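Local coordinates for Iron(III) ABC transporter, periplasmic iron-compound-binding protein (PDB 5GGY), which probably binds iron-loaded hydroxamate siderophores such as Desferal in the periplasm and delivers them to an ABC transporter for iron uptake, at residues 112-120 with 258-266. Residues are numbered along the deposited sequence; the frame is centred on the assembly and turned at random.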
ATOM      1  N   ALA A 112      -9.061  -5.357   9.768  1.00 17.10           N
ATOM      2  CA  ALA A 112      -9.464  -3.953   9.870  1.00 16.08           C
ATOM      3  C   ALA A 112      -8.674  -2.996   8.982  1.00 26.88           C
ATOM      4  O   ALA A 112      -9.254  -2.197   8.249  1.00 36.11           O
ATOM      5  CB  ALA A 112      -9.367  -3.501  11.316  1.00 22.11           C
ATOM      6  N   ALA A 113      -7.350  -3.083   9.044  1.00 24.62           N
ATOM      7  CA  ALA A 113      -6.485  -2.162   8.310  1.00 21.66           C
ATOM      8  C   ALA A 113      -6.609  -2.317   6.797  1.00 22.70           C
ATOM      9  O   ALA A 113      -6.625  -1.328   6.066  1.00 29.29           O
ATOM     10  CB  ALA A 113      -5.053  -2.357   8.730  1.00 25.66           C
ATOM     11  N   GLN A 114      -6.689  -3.558   6.328  1.00 30.65           N
ATOM     12  CA  GLN A 114      -6.845  -3.816   4.900  1.00 25.55           C
ATOM     13  C   GLN A 114      -8.188  -3.301   4.404  1.00 23.52           C
ATOM     14  O   GLN A 114      -8.277  -2.731   3.317  1.00 23.29           O
ATOM     15  CB  GLN A 114      -6.713  -5.308   4.595  1.00 22.80           C
ATOM     16  CG  GLN A 114      -5.313  -5.860   4.789  1.00 32.13           C
ATOM     17  CD  GLN A 114      -5.216  -7.324   4.403  1.00 52.62           C
ATOM     18  OE1 GLN A 114      -6.140  -7.882   3.811  1.00 65.46           O
ATOM     19  NE2 GLN A 114      -4.096  -7.954   4.739  1.00 53.55           N
ATOM     20  N   VAL A 115      -9.227  -3.502   5.211  1.00 16.43           N
ATOM     21  CA  VAL A 115     -10.569  -3.046   4.869  1.00 15.89           C
ATOM     22  C   VAL A 115     -10.629  -1.522   4.866  1.00 19.86           C
ATOM     23  O   VAL A 115     -11.280  -0.914   4.019  1.00 20.83           O
ATOM     24  CB  VAL A 115     -11.620  -3.607   5.848  1.00 15.82           C
ATOM     25  CG1 VAL A 115     -13.002  -3.071   5.520  1.00 15.34           C
ATOM     26  CG2 VAL A 115     -11.622  -5.126   5.801  1.00 16.82           C
ATOM     27  N   ALA A 116      -9.926  -0.913   5.815  1.00 17.64           N
ATOM     28  CA  ALA A 116      -9.836   0.543   5.900  1.00 22.47           C
ATOM     29  C   ALA A 116      -9.170   1.122   4.660  1.00 32.37           C
ATOM     30  O   ALA A 116      -9.598   2.153   4.140  1.00 27.26           O
ATOM     31  CB  ALA A 116      -9.075   0.961   7.147  1.00 21.58           C
ATOM     32  N   ILE A 117      -8.121   0.450   4.196  1.00 26.32           N
ATOM     33  CA  ILE A 117      -7.412   0.850   2.989  1.00 27.71           C
ATOM     34  C   ILE A 117      -8.290   0.679   1.757  1.00 29.12           C
ATOM     35  O   ILE A 117      -8.320   1.532   0.874  1.00 30.95           O
ATOM     36  CB  ILE A 117      -6.112   0.031   2.804  1.00 21.86           C
ATOM     37  CG1 ILE A 117      -5.091   0.411   3.871  1.00 22.02           C
ATOM     38  CG2 ILE A 117      -5.535   0.251   1.418  1.00 19.92           C
ATOM     39  CD1 ILE A 117      -3.807  -0.377   3.783  1.00 19.99           C
ATOM     40  N   SER A 118      -9.021  -0.427   1.715  1.00 24.30           N
ATOM     41  CA  SER A 118      -9.896  -0.723   0.590  1.00 17.70           C
ATOM     42  C   SER A 118     -11.054   0.269   0.517  1.00 22.37           C
ATOM     43  O   SER A 118     -11.417   0.730  -0.565  1.00 26.27           O
ATOM     44  CB  SER A 118     -10.431  -2.154   0.687  1.00 18.17           C
ATOM     45  OG  SER A 118     -11.217  -2.473  -0.450  1.00 28.12           O
ATOM     46  N   HIS A 119     -11.624   0.599   1.672  1.00 21.47           N
ATOM     47  CA  HIS A 119     -12.712   1.570   1.734  1.00 25.88           C
ATOM     48  C   HIS A 119     -12.232   2.953   1.310  1.00 31.74           C
ATOM     49  O   HIS A 119     -12.958   3.698   0.653  1.00 35.64           O
ATOM     50  CB  HIS A 119     -13.309   1.628   3.141  1.00 27.76           C
ATOM     51  CG  HIS A 119     -14.146   0.438   3.492  1.00 31.18           C
ATOM     52  ND1 HIS A 119     -14.401  -0.580   2.599  1.00 28.13           N
ATOM     53  CD2 HIS A 119     -14.788   0.104   4.635  1.00 27.54           C
ATOM     54  CE1 HIS A 119     -15.164  -1.491   3.177  1.00 23.41           C
ATOM     55  NE2 HIS A 119     -15.413  -1.099   4.414  1.00 22.71           N
ATOM     56  N   PHE A 120     -11.005   3.287   1.698  1.00 31.03           N
ATOM     57  CA  PHE A 120     -10.396   4.565   1.355  1.00 20.22           C
ATOM     58  C   PHE A 120     -10.293   4.724  -0.155  1.00 23.88           C
ATOM     59  O   PHE A 120     -10.502   5.811  -0.695  1.00 34.75           O
ATOM     60  CB  PHE A 120      -9.018   4.672   2.006  1.00 19.27           C
ATOM     61  CG  PHE A 120      -8.334   5.993   1.797  1.00 21.21           C
ATOM     62  CD1 PHE A 120      -8.837   7.153   2.366  1.00 19.93           C
ATOM     63  CD2 PHE A 120      -7.159   6.064   1.068  1.00 25.89           C
ATOM     64  CE1 PHE A 120      -8.191   8.362   2.187  1.00 21.56           C
ATOM     65  CE2 PHE A 120      -6.510   7.265   0.886  1.00 23.34           C
ATOM     66  CZ  PHE A 120      -7.023   8.416   1.443  1.00 20.43           C
ATOM     67  N   TYR A 258      -9.854   2.690  15.721  1.00 24.79           N
ATOM     68  CA  TYR A 258     -10.950   2.178  14.911  1.00 23.13           C
ATOM     69  C   TYR A 258     -11.264   3.145  13.772  1.00 26.84           C
ATOM     70  O   TYR A 258     -12.423   3.481  13.530  1.00 27.47           O
ATOM     71  CB  TYR A 258     -12.192   1.944  15.771  1.00 16.82           C
ATOM     72  CG  TYR A 258     -11.880   1.356  17.131  1.00 23.81           C
ATOM     73  CD1 TYR A 258     -11.762   2.170  18.251  1.00 23.55           C
ATOM     74  CD2 TYR A 258     -11.691  -0.011  17.292  1.00 26.61           C
ATOM     75  CE1 TYR A 258     -11.474   1.643  19.489  1.00 28.99           C
ATOM     76  CE2 TYR A 258     -11.401  -0.550  18.532  1.00 26.53           C
ATOM     77  CZ  TYR A 258     -11.294   0.282  19.628  1.00 28.88           C
ATOM     78  OH  TYR A 258     -11.005  -0.238  20.869  1.00 32.55           O
ATOM     79  N   GLY A 259     -10.222   3.590  13.078  1.00 20.35           N
ATOM     80  CA  GLY A 259     -10.370   4.604  12.051  1.00 22.56           C
ATOM     81  C   GLY A 259     -10.162   4.104  10.633  1.00 14.92           C
ATOM     82  O   GLY A 259     -10.367   2.927  10.338  1.00 14.48           O
ATOM     83  N   GLY A 260      -9.749   5.012   9.754  1.00 17.44           N
ATOM     84  CA  GLY A 260      -9.567   4.696   8.349  1.00 14.72           C
ATOM     85  C   GLY A 260      -8.131   4.411   7.955  1.00 17.48           C
ATOM     86  O   GLY A 260      -7.318   3.987   8.778  1.00 15.10           O
ATOM     87  N   ALA A 261      -7.821   4.655   6.685  1.00 27.50           N
ATOM     88  CA  ALA A 261      -6.508   4.350   6.124  1.00 22.83           C
ATOM     89  C   ALA A 261      -5.390   5.174   6.752  1.00 23.22           C
ATOM     90  O   ALA A 261      -4.320   4.649   7.049  1.00 25.83           O
ATOM     91  CB  ALA A 261      -6.518   4.560   4.616  1.00 26.07           C
ATOM     92  N   MET A 262      -5.635   6.465   6.947  1.00 18.72           N
ATOM     93  CA  MET A 262      -4.592   7.363   7.430  1.00 22.27           C
ATOM     94  C   MET A 262      -4.383   7.252   8.937  1.00 22.18           C
ATOM     95  O   MET A 262      -3.375   7.729   9.462  1.00 25.51           O
ATOM     96  CB  MET A 262      -4.910   8.810   7.041  1.00 29.77           C
ATOM     97  CG  MET A 262      -4.762   9.097   5.548  1.00 31.32           C
ATOM     98  SD  MET A 262      -3.108   8.783   4.897  1.00 25.07           S
ATOM     99  CE  MET A 262      -3.369   7.238   4.031  1.00 16.60           C
ATOM    100  N   SER A 263      -5.329   6.617   9.626  1.00 21.94           N
ATOM    101  CA  SER A 263      -5.177   6.343  11.051  1.00 22.56           C
ATOM    102  C   SER A 263      -4.044   5.346  11.267  1.00 18.89           C
ATOM    103  O   SER A 263      -3.463   5.278  12.347  1.00 23.76           O
ATOM    104  CB  SER A 263      -6.478   5.804  11.651  1.00 16.57           C
ATOM    105  OG  SER A 263      -6.731   4.481  11.209  1.00 20.75           O
ATOM    106  N   LEU A 264      -3.747   4.569  10.230  1.00 21.55           N
ATOM    107  CA  LEU A 264      -2.633   3.630  10.258  1.00 31.48           C
ATOM    108  C   LEU A 264      -1.310   4.387  10.296  1.00 24.61           C
ATOM    109  O   LEU A 264      -0.380   3.999  11.006  1.00 31.33           O
ATOM    110  CB  LEU A 264      -2.681   2.701   9.041  1.00 35.34           C
ATOM    111  CG  LEU A 264      -3.997   1.953   8.817  1.00 27.94           C
ATOM    112  CD1 LEU A 264      -3.968   1.202   7.495  1.00 17.66           C
ATOM    113  CD2 LEU A 264      -4.283   1.005   9.971  1.00 16.34           C
ATOM    114  N   ARG A 265      -1.238   5.472   9.529  1.00 25.97           N
ATOM    115  CA  ARG A 265      -0.052   6.319   9.499  1.00 27.77           C
ATOM    116  C   ARG A 265       0.135   7.048  10.824  1.00 31.51           C
ATOM    117  O   ARG A 265       1.246   7.124  11.347  1.00 37.99           O
ATOM    118  CB  ARG A 265      -0.140   7.338   8.360  1.00 22.82           C
ATOM    119  CG  ARG A 265       1.061   8.273   8.270  1.00 31.05           C
ATOM    120  CD  ARG A 265       0.731   9.559   7.518  1.00 33.18           C
ATOM    121  NE  ARG A 265       1.804  10.544   7.631  1.00 35.82           N
ATOM    122  CZ  ARG A 265       2.678  10.820   6.668  1.00 36.57           C
ATOM    123  NH1 ARG A 265       2.609  10.194   5.501  1.00 38.79           N
ATOM    124  NH2 ARG A 265       3.622  11.729   6.869  1.00 40.19           N
ATOM    125  N   TYR A 266      -0.957   7.590  11.353  1.00 30.08           N
ATOM    126  CA  TYR A 266      -0.927   8.316  12.619  1.00 26.08           C
ATOM    127  C   TYR A 266      -0.550   7.396  13.770  1.00 30.38           C
ATOM    128  O   TYR A 266       0.254   7.759  14.631  1.00 25.97           O
ATOM    129  CB  TYR A 266      -2.284   8.967  12.895  1.00 28.46           C
ATOM    130  CG  TYR A 266      -2.732   9.932  11.819  1.00 30.26           C
ATOM    131  CD1 TYR A 266      -4.062   9.994  11.425  1.00 31.81           C
ATOM    132  CD2 TYR A 266      -1.827  10.785  11.203  1.00 25.80           C
ATOM    133  CE1 TYR A 266      -4.478  10.873  10.447  1.00 27.87           C
ATOM    134  CE2 TYR A 266      -2.234  11.671  10.221  1.00 20.56           C
ATOM    135  CZ  TYR A 266      -3.561  11.710   9.849  1.00 21.61           C
ATOM    136  OH  TYR A 266      -3.969  12.589   8.874  1.00 32.88           O
TER
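F120 turns its CG anti to the backbone N (chi1 -176°), which lays the base of the ring against the methyl of A261. L264 instead has CG anti to its carbonyl carbon (chi1 -54°), and sends both methyls of its fork to helix 112-126. F120 CB and A261 CB are 3.6 Å apart. The A261 methyl meets the ring obliquely, near CG. Further out, F120 CE2 is 4.4 Å from M262 CE. In the L264 fork, CD2 lies 3.7 Å from A113 CB. The other branch, CD1, rests on I117, 3.9 Å from its CG1. The I117 and L264 side chains cross at about a right angle.

A116 faces the turn before helix 262-276. Its CB sits 3.7 Å from G260 C, so a methyl packs directly on peptide backbone. The A116 and G260 CA atoms are 4.8 Å apart, a spacing that suits small residues. No hydrogen bond joins the two segments directly. Q29 links them instead: its NE2 hydrogen-bonds A116 O and its OE1 takes A261 N, while E28 OE2 accepts a hydrogen bond from G260 N. S263 OG gives G260 O a hydrogen bond, modelled so short that its length is doubtful.

Y184 packs on A113, I117 and L264, while helix 130-154 touches I117, F120 and M262. The N-to-C directions of the two helix segments differ by 127°. Helix 112-126 packs here on the turn and first turn of helix 262-276, close to the centre of the molecule, beside the long helix 130-154 that spans the two lobes, as in the helix-linked fold of FhuD-like periplasmic binding proteins.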